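Local coordinates for hypothetical protein TTHA1254 (Thermus thermophilus, PDB 2D4P) that is of unknown function but belongs to the GNAT acetyltransferase superfamily and may transfer acyl groups, at residues 4-7 / 13-16; 9-14 / 26-31; 19-24 / 65-70. One frame throughout, in Å; residues are numbered along the deposited sequence.

Contact 1 (4-7 / 13-16); sequences RPFT and RLNR
Leu14 meets Phe6 face-on: its CD1 methyl lies 4.1 Å from the centroid of the Phe6 ring and only 9° off the ring normal, a CH-pi contact over the centre of one face. The two side chains cross at about a right angle. Phe6 places its ring there with CG between its own backbone N and carbonyl carbon (chi1 49°), and the ring is also packed by Leu28 and Phe31 of helix 25-34.

The second pair is two arginines turned edge to face. Arg4 runs extended from CG to NE and brings NH2 over one face of the Arg13 guanidinium, offset toward its rim, with the planes 80° apart. Arg4 NH2 stands 4.1 Å from Arg13 NE. Glu41 serves both: it makes a salt bridge with Arg4 NH2 and a long, weak ion pair with Arg13 NE. Arg4 NH1 forms a salt bridge with Asp10 and donates to Pro5 O at 3.1 Å, the oxygen lying somewhat out of the guanidinium plane. With an alanine here, Glu41 and Asp10 would probably depend on their long, weak pairing to Arg13 for a positive mate, and Pro5 O would lose a donor. The chemistry thus divides in two, an apolar ring-methyl contact beside two arginines that probably share the charge of Glu41 and Asp10.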
ATOM      1  N   ARG A   4       3.601  -8.227   7.736  1.00 19.63           N
ATOM      2  CA  ARG A   4       3.229  -7.873   9.089  1.00 19.83           C
ATOM      3  C   ARG A   4       3.023  -6.375   9.256  1.00 20.16           C
ATOM      4  O   ARG A   4       3.499  -5.576   8.444  1.00 19.90           O
ATOM      5  CB  ARG A   4       4.301  -8.348  10.087  1.00 19.76           C
ATOM      6  CG  ARG A   4       5.706  -7.759   9.856  1.00 20.85           C
ATOM      7  CD  ARG A   4       6.679  -8.144  10.973  1.00 20.87           C
ATOM      8  NE  ARG A   4       8.024  -7.591  10.810  1.00 20.36           N
ATOM      9  CZ  ARG A   4       8.407  -6.357  11.144  1.00 22.95           C
ATOM     10  NH1 ARG A   4       7.553  -5.488  11.674  1.00 23.08           N
ATOM     11  NH2 ARG A   4       9.670  -5.996  10.968  1.00 23.11           N
ATOM     12  N   PRO A   5       2.331  -6.002  10.333  1.00 20.98           N
ATOM     13  CA  PRO A   5       2.254  -4.591  10.724  1.00 21.11           C
ATOM     14  C   PRO A   5       3.655  -4.152  11.049  1.00 20.77           C
ATOM     15  O   PRO A   5       4.499  -4.959  11.495  1.00 20.35           O
ATOM     16  CB  PRO A   5       1.427  -4.603  12.007  1.00 21.25           C
ATOM     17  CG  PRO A   5       0.640  -5.855  11.892  1.00 22.48           C
ATOM     18  CD  PRO A   5       1.612  -6.856  11.282  1.00 21.36           C
ATOM     19  N   PHE A   6       3.916  -2.876  10.813  1.00 21.15           N
ATOM     20  CA  PHE A   6       5.178  -2.285  11.190  1.00 20.68           C
ATOM     21  C   PHE A   6       4.973  -1.397  12.424  1.00 21.14           C
ATOM     22  O   PHE A   6       3.843  -0.961  12.750  1.00 21.45           O
ATOM     23  CB  PHE A   6       5.871  -1.515  10.032  1.00 21.42           C
ATOM     24  CG  PHE A   6       4.969  -0.553   9.304  1.00 18.42           C
ATOM     25  CD1 PHE A   6       4.621   0.655   9.880  1.00 20.15           C
ATOM     26  CD2 PHE A   6       4.435  -0.877   8.057  1.00 20.74           C
ATOM     27  CE1 PHE A   6       3.783   1.535   9.216  1.00 20.10           C
ATOM     28  CE2 PHE A   6       3.608   0.005   7.381  1.00 21.17           C
ATOM     29  CZ  PHE A   6       3.260   1.210   7.975  1.00 22.63           C
ATOM     30  N   THR A   7       6.089  -1.174  13.109  1.00 21.72           N
ATOM     31  CA  THR A   7       6.179  -0.287  14.288  1.00 22.22           C
ATOM     32  C   THR A   7       7.280   0.731  14.096  1.00 22.49           C
ATOM     33  O   THR A   7       7.986   0.737  13.081  1.00 22.03           O
ATOM     34  CB  THR A   7       6.444  -1.075  15.600  1.00 22.39           C
ATOM     35  OG1 THR A   7       7.775  -1.601  15.602  1.00 21.45           O
ATOM     36  CG2 THR A   7       5.518  -2.305  15.700  1.00 24.44           C
ATOM     37  N   ARG A  13      13.991   0.195   8.034  1.00 24.38           N
ATOM     38  CA  ARG A  13      13.590  -0.823   7.077  1.00 24.69           C
ATOM     39  C   ARG A  13      12.676  -0.235   6.015  1.00 24.34           C
ATOM     40  O   ARG A  13      12.852  -0.513   4.830  1.00 24.34           O
ATOM     41  CB  ARG A  13      12.825  -1.947   7.775  1.00 25.26           C
ATOM     42  CG  ARG A  13      13.639  -2.863   8.639  1.00 28.33           C
ATOM     43  CD  ARG A  13      12.757  -3.940   9.236  1.00 31.18           C
ATOM     44  NE  ARG A  13      13.481  -4.979   9.958  1.00 35.64           N
ATOM     45  CZ  ARG A  13      13.806  -4.913  11.232  1.00 39.17           C
ATOM     46  NH1 ARG A  13      13.518  -3.832  11.952  1.00 41.01           N
ATOM     47  NH2 ARG A  13      14.457  -5.934  11.788  1.00 40.73           N
ATOM     48  N   LEU A  14      11.685   0.563   6.435  1.00 24.13           N
ATOM     49  CA  LEU A  14      10.797   1.202   5.472  1.00 24.64           C
ATOM     50  C   LEU A  14      11.592   2.101   4.529  1.00 24.13           C
ATOM     51  O   LEU A  14      11.400   2.063   3.332  1.00 24.36           O
ATOM     52  CB  LEU A  14       9.714   2.025   6.158  1.00 24.80           C
ATOM     53  CG  LEU A  14       8.645   1.240   6.931  1.00 27.24           C
ATOM     54  CD1 LEU A  14       7.565   2.233   7.414  1.00 30.64           C
ATOM     55  CD2 LEU A  14       8.025   0.209   6.064  1.00 26.73           C
ATOM     56  N   ASN A  15      12.508   2.872   5.091  1.00 23.97           N
ATOM     57  CA  ASN A  15      13.235   3.854   4.307  1.00 24.66           C
ATOM     58  C   ASN A  15      14.257   3.190   3.410  1.00 25.06           C
ATOM     59  O   ASN A  15      14.595   3.708   2.350  1.00 24.74           O
ATOM     60  CB  ASN A  15      13.812   4.908   5.237  1.00 24.52           C
ATOM     61  CG  ASN A  15      12.783   5.946   5.596  1.00 26.42           C
ATOM     62  OD1 ASN A  15      12.375   6.718   4.738  1.00 29.46           O
ATOM     63  ND2 ASN A  15      12.315   5.942   6.841  1.00 26.56           N
ATOM     64  N   ARG A  16      14.711   2.000   3.785  1.00 25.61           N
ATOM     65  CA  ARG A  16      15.550   1.216   2.873  1.00 25.85           C
ATOM     66  C   ARG A  16      14.789   0.859   1.588  1.00 24.69           C
ATOM     67  O   ARG A  16      15.407   0.648   0.539  1.00 24.83           O
ATOM     68  CB  ARG A  16      16.066  -0.064   3.552  1.00 27.11           C
ATOM     69  CG  ARG A  16      17.385   0.121   4.275  1.00 31.80           C
ATOM     70  CD  ARG A  16      17.762  -1.091   5.123  1.00 36.13           C
ATOM     71  NE  ARG A  16      18.107  -2.224   4.267  1.00 40.77           N
ATOM     72  CZ  ARG A  16      18.223  -3.490   4.676  1.00 42.69           C
ATOM     73  NH1 ARG A  16      17.999  -3.820   5.953  1.00 43.36           N
ATOM     74  NH2 ARG A  16      18.551  -4.432   3.789  1.00 42.85           N
TER

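Contact 2 (9-14 / 26-31); sequences EDLDRL and GALRFF
Asp10 touches Leu28 through its backbone, its carbonyl carbon C lying 4.2 Å from Leu28 CD1, while its carboxylate is turned to Arg4. OD2 also accepts a hydrogen bond from Thr7 N, and OD1 has in addition a long, weak ion pair with Arg13 NH1.

At Leu11 the same Leu28 methyl comes closest. Leu28 CD1 sits 3.5 Å from Leu11 CA, 3.6 Å from Leu11 N and 3.8 Å from Leu11 CB, so it presses on the backbone at the start of the helix as well as on the side chain. Leu11 CD1 is also 3.8 Å from Leu28 CD1, so Leu11 is touched on main chain and branch alike. What carries the methyl this far is the torsion of Leu28, whose CG stands anti to its own backbone N (chi1 -179°). The pair joins the first two helices of the GNAT-like order, strand 2-4, helix 11-16, helix 25-34, that precedes the antiparallel strands 38-42, 45-56 and 61-70.

One turn on, Leu14 N bonds to Asp10 O at 3.0 Å, and this helical step brings the side chain of Leu14 round to the same neighbour. Leu14 CD1, the methyl that also lies on the Phe6 ring, reaches Leu28 CD1 at 3.8 Å and Leu28 CG at 4.0 Å. Leu28 is further packed against Phe6 and Glu8 of the preceding loop, and Leu14 against Leu39 and Phe49 of the sheet.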
ATOM      1  N   GLU A   9      10.080   0.908  15.310  1.00 23.30           N
ATOM      2  CA  GLU A   9      11.367   0.233  15.200  1.00 24.45           C
ATOM      3  C   GLU A   9      11.732  -0.100  13.750  1.00 23.34           C
ATOM      4  O   GLU A   9      12.902  -0.343  13.441  1.00 23.49           O
ATOM      5  CB  GLU A   9      11.359  -1.047  16.051  1.00 24.96           C
ATOM      6  CG  GLU A   9      11.454  -0.806  17.563  1.00 28.95           C
ATOM      7  CD  GLU A   9      10.179  -0.232  18.220  1.00 34.81           C
ATOM      8  OE1 GLU A   9       9.044  -0.419  17.700  1.00 35.54           O
ATOM      9  OE2 GLU A   9      10.313   0.424  19.290  1.00 39.43           O
ATOM     10  N   ASP A  10      10.722  -0.092  12.877  1.00 22.30           N
ATOM     11  CA  ASP A  10      10.872  -0.409  11.470  1.00 21.67           C
ATOM     12  C   ASP A  10      11.122   0.790  10.569  1.00 21.62           C
ATOM     13  O   ASP A  10      11.162   0.653   9.350  1.00 21.25           O
ATOM     14  CB  ASP A  10       9.597  -1.082  10.983  1.00 20.85           C
ATOM     15  CG  ASP A  10       9.382  -2.430  11.599  1.00 23.23           C
ATOM     16  OD1 ASP A  10      10.334  -3.249  11.648  1.00 22.23           O
ATOM     17  OD2 ASP A  10       8.283  -2.767  12.053  1.00 22.30           O
ATOM     18  N   LEU A  11      11.288   1.966  11.149  1.00 22.28           N
ATOM     19  CA  LEU A  11      11.482   3.160  10.334  1.00 23.11           C
ATOM     20  C   LEU A  11      12.633   3.010   9.284  1.00 23.04           C
ATOM     21  O   LEU A  11      12.430   3.255   8.094  1.00 22.70           O
ATOM     22  CB  LEU A  11      11.656   4.381  11.247  1.00 23.93           C
ATOM     23  CG  LEU A  11      11.788   5.732  10.549  1.00 25.26           C
ATOM     24  CD1 LEU A  11      10.570   6.060   9.723  1.00 25.06           C
ATOM     25  CD2 LEU A  11      12.065   6.801  11.602  1.00 28.08           C
ATOM     26  N   ASP A  12      13.812   2.556   9.713  1.00 23.74           N
ATOM     27  CA  ASP A  12      14.929   2.306   8.793  1.00 24.52           C
ATOM     28  C   ASP A  12      14.653   1.294   7.686  1.00 24.61           C
ATOM     29  O   ASP A  12      15.049   1.507   6.548  1.00 23.54           O
ATOM     30  CB  ASP A  12      16.168   1.868   9.581  1.00 25.85           C
ATOM     31  CG  ASP A  12      16.751   2.988  10.395  1.00 28.22           C
ATOM     32  OD1 ASP A  12      16.348   4.133  10.155  1.00 33.17           O
ATOM     33  OD2 ASP A  12      17.635   2.821  11.269  1.00 34.58           O
ATOM     34  N   ARG A  13      13.991   0.195   8.034  1.00 24.38           N
ATOM     35  CA  ARG A  13      13.590  -0.823   7.077  1.00 24.69           C
ATOM     36  C   ARG A  13      12.676  -0.235   6.015  1.00 24.34           C
ATOM     37  O   ARG A  13      12.852  -0.513   4.830  1.00 24.34           O
ATOM     38  CB  ARG A  13      12.825  -1.947   7.775  1.00 25.26           C
ATOM     39  CG  ARG A  13      13.639  -2.863   8.639  1.00 28.33           C
ATOM     40  CD  ARG A  13      12.757  -3.940   9.236  1.00 31.18           C
ATOM     41  NE  ARG A  13      13.481  -4.979   9.958  1.00 35.64           N
ATOM     42  CZ  ARG A  13      13.806  -4.913  11.232  1.00 39.17           C
ATOM     43  NH1 ARG A  13      13.518  -3.832  11.952  1.00 41.01           N
ATOM     44  NH2 ARG A  13      14.457  -5.934  11.788  1.00 40.73           N
ATOM     45  N   LEU A  14      11.685   0.563   6.435  1.00 24.13           N
ATOM     46  CA  LEU A  14      10.797   1.202   5.472  1.00 24.64           C
ATOM     47  C   LEU A  14      11.592   2.101   4.529  1.00 24.13           C
ATOM     48  O   LEU A  14      11.400   2.063   3.332  1.00 24.36           O
ATOM     49  CB  LEU A  14       9.714   2.025   6.158  1.00 24.80           C
ATOM     50  CG  LEU A  14       8.645   1.240   6.931  1.00 27.24           C
ATOM     51  CD1 LEU A  14       7.565   2.233   7.414  1.00 30.64           C
ATOM     52  CD2 LEU A  14       8.025   0.209   6.064  1.00 26.73           C
ATOM     53  N   GLY A  26       6.330  10.461  11.529  1.00 23.16           N
ATOM     54  CA  GLY A  26       4.934  10.850  11.625  1.00 23.56           C
ATOM     55  C   GLY A  26       4.055  10.034  10.698  1.00 22.88           C
ATOM     56  O   GLY A  26       2.970   9.581  11.084  1.00 22.32           O
ATOM     57  N   ALA A  27       4.529   9.843   9.473  1.00 22.16           N
ATOM     58  CA  ALA A  27       3.812   9.035   8.489  1.00 22.04           C
ATOM     59  C   ALA A  27       3.744   7.571   8.927  1.00 21.47           C
ATOM     60  O   ALA A  27       2.689   6.973   8.881  1.00 21.90           O
ATOM     61  CB  ALA A  27       4.454   9.153   7.119  1.00 21.84           C
ATOM     62  N   LEU A  28       4.855   7.035   9.412  1.00 21.49           N
ATOM     63  CA  LEU A  28       4.889   5.661   9.897  1.00 21.43           C
ATOM     64  C   LEU A  28       3.853   5.470  11.007  1.00 21.94           C
ATOM     65  O   LEU A  28       3.060   4.532  10.967  1.00 20.82           O
ATOM     66  CB  LEU A  28       6.296   5.310  10.410  1.00 21.50           C
ATOM     67  CG  LEU A  28       6.519   3.879  10.943  1.00 22.81           C
ATOM     68  CD1 LEU A  28       8.009   3.536  10.919  1.00 24.55           C
ATOM     69  CD2 LEU A  28       6.005   3.696  12.362  1.00 22.77           C
ATOM     70  N   ARG A  29       3.826   6.393  11.969  1.00 22.21           N
ATOM     71  CA  ARG A  29       2.904   6.308  13.099  1.00 23.51           C
ATOM     72  C   ARG A  29       1.432   6.327  12.676  1.00 22.69           C
ATOM     73  O   ARG A  29       0.621   5.527  13.157  1.00 23.27           O
ATOM     74  CB  ARG A  29       3.175   7.440  14.094  1.00 24.39           C
ATOM     75  CG  ARG A  29       4.361   7.198  14.993  1.00 27.16           C
ATOM     76  CD  ARG A  29       4.760   8.427  15.799  1.00 31.17           C
ATOM     77  NE  ARG A  29       5.883   8.132  16.679  1.00 34.55           N
ATOM     78  CZ  ARG A  29       6.468   9.026  17.481  1.00 36.35           C
ATOM     79  NH1 ARG A  29       6.065  10.287  17.491  1.00 37.36           N
ATOM     80  NH2 ARG A  29       7.476   8.657  18.258  1.00 37.06           N
ATOM     81  N   PHE A  30       1.104   7.226  11.767  1.00 23.13           N
ATOM     82  CA  PHE A  30      -0.234   7.327  11.222  1.00 22.87           C
ATOM     83  C   PHE A  30      -0.650   6.055  10.493  1.00 21.55           C
ATOM     84  O   PHE A  30      -1.730   5.506  10.731  1.00 21.98           O
ATOM     85  CB  PHE A  30      -0.296   8.500  10.270  1.00 22.67           C
ATOM     86  CG  PHE A  30      -1.593   8.615   9.548  1.00 23.21           C
ATOM     87  CD1 PHE A  30      -1.751   8.098   8.259  1.00 22.14           C
ATOM     88  CD2 PHE A  30      -2.667   9.244  10.149  1.00 27.05           C
ATOM     89  CE1 PHE A  30      -2.959   8.225   7.588  1.00 24.74           C
ATOM     90  CE2 PHE A  30      -3.893   9.375   9.457  1.00 28.18           C
ATOM     91  CZ  PHE A  30      -4.024   8.847   8.188  1.00 25.44           C
ATOM     92  N   PHE A  31       0.200   5.577   9.597  1.00 21.14           N
ATOM     93  CA  PHE A  31      -0.124   4.366   8.844  1.00 20.40           C
ATOM     94  C   PHE A  31      -0.129   3.102   9.710  1.00 21.57           C
ATOM     95  O   PHE A  31      -0.902   2.187   9.469  1.00 20.78           O
ATOM     96  CB  PHE A  31       0.728   4.237   7.573  1.00 19.90           C
ATOM     97  CG  PHE A  31       0.306   5.213   6.490  1.00 20.80           C
ATOM     98  CD1 PHE A  31      -0.925   5.056   5.824  1.00 20.40           C
ATOM     99  CD2 PHE A  31       1.100   6.293   6.143  1.00 19.91           C
ATOM    100  CE1 PHE A  31      -1.313   5.946   4.866  1.00 21.14           C
ATOM    101  CE2 PHE A  31       0.687   7.211   5.171  1.00 22.14           C
ATOM    102  CZ  PHE A  31      -0.525   7.045   4.540  1.00 22.06           C
TER

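Contact 3 (19-24 / 65-70); sequences GKRPVS and VTRIEG
Arg67 reaches from strand 61-70 to the loop 19-24 and uses its guanidinium mainly on that loop and on Glu69, two residues along the same strand. The chain starts with CG anti to the backbone N (chi1 -172°) and stays extended to NE; on the way it packs against Phe49 of the adjoining strand 45-56. CD is the first atom to meet the loop, 3.7 Å from Arg21 NH2. NE then donates to Glu69 OE2 at 2.8 Å with an N-H...O angle of 165°, using the anti lone pair of that oxygen, which lies in the guanidinium plane.

CZ lies over the centre of the Arg21 guanidinium. The two groups stack flat, centres 4.0 Å apart and planes at 22°, with the side chains sliding past each other in opposite directions; Arg21 achieves this by bending its chain at chi3. Such stacking of like charges is probably eased by Glu69, whose OE2 also makes a long ion pair with Arg21 NH1 at 3.9 Å, from well outside the Arg21 plane. At the tip NH1 donates to Arg21 O at 2.7 Å, in the Arg67 plane though tilted from the carbonyl plane, and touches Val23 CG2 at 4.1 Å. NH2 adds weak bonds to Arg21 O and Glu69 OE2, and a further bond to Ala18 O.

The strand itself supplies the setting: Thr66 and Arg67 both face Leu51, a classic beta bulge, with Thr66 in a helical backbone conformation. A bulge within the fourth strand, ahead of the long helix (here 73-89), is a hallmark of the GNAT fold, consistent with this protein's family.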
ATOM      1  N   GLY A  19      13.324   4.574  -1.463  1.00 22.08           N
ATOM      2  CA  GLY A  19      14.013   5.245  -2.536  1.00 21.77           C
ATOM      3  C   GLY A  19      14.261   6.723  -2.206  1.00 22.35           C
ATOM      4  O   GLY A  19      14.794   7.051  -1.135  1.00 21.57           O
ATOM      5  N   LYS A  20      13.859   7.600  -3.120  1.00 22.14           N
ATOM      6  CA  LYS A  20      14.104   9.031  -2.976  1.00 22.67           C
ATOM      7  C   LYS A  20      12.937   9.759  -2.347  1.00 22.83           C
ATOM      8  O   LYS A  20      12.880  10.985  -2.390  1.00 22.13           O
ATOM      9  CB  LYS A  20      14.444   9.636  -4.336  1.00 22.53           C
ATOM     10  CG  LYS A  20      15.741   9.105  -4.904  1.00 25.18           C
ATOM     11  CD  LYS A  20      15.980   9.609  -6.309  1.00 27.12           C
ATOM     12  CE  LYS A  20      17.204   8.978  -6.889  1.00 28.83           C
ATOM     13  NZ  LYS A  20      17.557   9.544  -8.230  1.00 32.86           N
ATOM     14  N   ARG A  21      11.978   9.014  -1.806  1.00 23.56           N
ATOM     15  CA  ARG A  21      10.801   9.588  -1.156  1.00 24.76           C
ATOM     16  C   ARG A  21      10.643   8.964   0.230  1.00 24.75           C
ATOM     17  O   ARG A  21       9.952   7.958   0.422  1.00 24.35           O
ATOM     18  CB  ARG A  21       9.543   9.387  -2.006  1.00 25.85           C
ATOM     19  CG  ARG A  21       9.569  10.132  -3.317  1.00 30.13           C
ATOM     20  CD  ARG A  21       8.510   9.665  -4.305  1.00 37.81           C
ATOM     21  NE  ARG A  21       7.211   9.444  -3.661  1.00 43.34           N
ATOM     22  CZ  ARG A  21       6.386   8.413  -3.898  1.00 47.04           C
ATOM     23  NH1 ARG A  21       6.708   7.458  -4.787  1.00 47.82           N
ATOM     24  NH2 ARG A  21       5.220   8.347  -3.242  1.00 48.29           N
ATOM     25  N   PRO A  22      11.288   9.579   1.206  1.00 25.38           N
ATOM     26  CA  PRO A  22      11.364   9.002   2.546  1.00 25.36           C
ATOM     27  C   PRO A  22      10.019   9.000   3.268  1.00 24.50           C
ATOM     28  O   PRO A  22       9.121   9.806   3.003  1.00 24.46           O
ATOM     29  CB  PRO A  22      12.386   9.899   3.274  1.00 25.66           C
ATOM     30  CG  PRO A  22      12.511  11.136   2.472  1.00 27.44           C
ATOM     31  CD  PRO A  22      11.994  10.869   1.098  1.00 25.91           C
ATOM     32  N   VAL A  23       9.896   8.050   4.176  1.00 24.63           N
ATOM     33  CA  VAL A  23       8.761   7.939   5.077  1.00 24.58           C
ATOM     34  C   VAL A  23       9.195   8.558   6.387  1.00 24.00           C
ATOM     35  O   VAL A  23      10.217   8.161   6.976  1.00 23.81           O
ATOM     36  CB  VAL A  23       8.382   6.434   5.316  1.00 25.33           C
ATOM     37  CG1 VAL A  23       7.149   6.320   6.212  1.00 26.51           C
ATOM     38  CG2 VAL A  23       8.163   5.729   3.993  1.00 24.84           C
ATOM     39  N   SER A  24       8.449   9.553   6.847  1.00 23.16           N
ATOM     40  CA  SER A  24       8.746  10.152   8.140  1.00 23.18           C
ATOM     41  C   SER A  24       8.214   9.278   9.270  1.00 22.93           C
ATOM     42  O   SER A  24       7.353   8.416   9.068  1.00 22.61           O
ATOM     43  CB  SER A  24       8.125  11.555   8.247  1.00 23.45           C
ATOM     44  OG  SER A  24       6.692  11.456   8.265  1.00 21.70           O
ATOM     45  N   VAL A  65      -4.820   2.618  -1.063  1.00 21.01           N
ATOM     46  CA  VAL A  65      -3.390   2.359  -0.924  1.00 21.49           C
ATOM     47  C   VAL A  65      -2.669   3.599  -1.471  1.00 21.61           C
ATOM     48  O   VAL A  65      -2.552   3.796  -2.679  1.00 24.01           O
ATOM     49  CB  VAL A  65      -2.942   1.088  -1.682  1.00 21.50           C
ATOM     50  CG1 VAL A  65      -1.467   0.837  -1.416  1.00 23.35           C
ATOM     51  CG2 VAL A  65      -3.766  -0.133  -1.311  1.00 22.43           C
ATOM     52  N   THR A  66      -2.209   4.406  -0.552  1.00 23.24           N
ATOM     53  CA  THR A  66      -1.539   5.639  -0.791  1.00 24.68           C
ATOM     54  C   THR A  66      -0.194   5.422  -1.425  1.00 23.79           C
ATOM     55  O   THR A  66       0.258   6.200  -2.283  1.00 24.47           O
ATOM     56  CB  THR A  66      -1.427   6.354   0.624  1.00 25.07           C
ATOM     57  OG1 THR A  66      -2.771   6.462   1.165  1.00 32.10           O
ATOM     58  CG2 THR A  66      -0.948   7.688   0.458  1.00 29.95           C
ATOM     59  N   ARG A  67       0.483   4.364  -0.979  1.00 21.90           N
ATOM     60  CA  ARG A  67       1.788   4.023  -1.473  1.00 22.05           C
ATOM     61  C   ARG A  67       2.066   2.545  -1.344  1.00 21.91           C
ATOM     62  O   ARG A  67       1.794   1.957  -0.298  1.00 20.97           O
ATOM     63  CB  ARG A  67       2.868   4.788  -0.699  1.00 22.19           C
ATOM     64  CG  ARG A  67       4.222   4.611  -1.311  1.00 24.04           C
ATOM     65  CD  ARG A  67       5.215   5.583  -0.796  1.00 25.41           C
ATOM     66  NE  ARG A  67       6.507   5.395  -1.447  1.00 25.06           N
ATOM     67  CZ  ARG A  67       7.602   5.990  -1.023  1.00 23.76           C
ATOM     68  NH1 ARG A  67       7.539   6.784   0.042  1.00 24.30           N
ATOM     69  NH2 ARG A  67       8.761   5.761  -1.639  1.00 22.57           N
ATOM     70  N   ILE A  68       2.682   1.981  -2.372  1.00 22.24           N
ATOM     71  CA  ILE A  68       3.162   0.603  -2.278  1.00 21.64           C
ATOM     72  C   ILE A  68       4.531   0.540  -2.948  1.00 21.97           C
ATOM     73  O   ILE A  68       4.753   1.138  -4.008  1.00 22.58           O
ATOM     74  CB  ILE A  68       2.140  -0.409  -2.855  1.00 21.31           C
ATOM     75  CG1 ILE A  68       2.598  -1.840  -2.528  1.00 23.48           C
ATOM     76  CG2 ILE A  68       1.928  -0.250  -4.366  1.00 22.21           C
ATOM     77  CD1 ILE A  68       1.565  -2.928  -2.934  1.00 24.38           C
ATOM     78  N   GLU A  69       5.450  -0.139  -2.282  1.00 21.28           N
ATOM     79  CA  GLU A  69       6.783  -0.362  -2.770  1.00 21.62           C
ATOM     80  C   GLU A  69       7.101  -1.828  -2.597  1.00 21.87           C
ATOM     81  O   GLU A  69       6.673  -2.444  -1.615  1.00 20.23           O
ATOM     82  CB  GLU A  69       7.803   0.503  -2.022  1.00 21.52           C
ATOM     83  CG  GLU A  69       7.546   2.006  -2.075  1.00 23.49           C
ATOM     84  CD  GLU A  69       7.623   2.617  -3.476  1.00 27.23           C
ATOM     85  OE1 GLU A  69       8.167   1.995  -4.398  1.00 26.50           O
ATOM     86  OE2 GLU A  69       7.139   3.755  -3.638  1.00 29.44           O
ATOM     87  N   GLY A  70       7.860  -2.383  -3.534  1.00 21.52           N
ATOM     88  CA  GLY A  70       8.243  -3.781  -3.439  1.00 22.68           C
ATOM     89  C   GLY A  70       9.322  -4.210  -4.417  1.00 23.74           C
ATOM     90  O   GLY A  70       9.376  -3.736  -5.547  1.00 24.68           O
TER

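Overall arrangement
From the N terminus, contact 1 closes the loop that leaves strand 2-4 and turns into helix 11-16. Contact 2 overlaps it, sharing Leu14, and closes the next connection by laying helix 25-34 beside helix 11-16; Arg4 and Asp10 bridge the two contacts. Contact 3 opens only after contact 1 has closed. Its first segment, 19-24, lies within the connection that contact 2 closes, while its second lies far beyond, on strand 61-70, so contacts 2 and 3 cross. Asn15 OD1 to Val23 N, 2.9 Å, probably links contacts 1 and 3. Contacts 1 and 2 pack the N-terminal loop and helices on one another, and contact 3 ties the linker between those helices to strand 61-70.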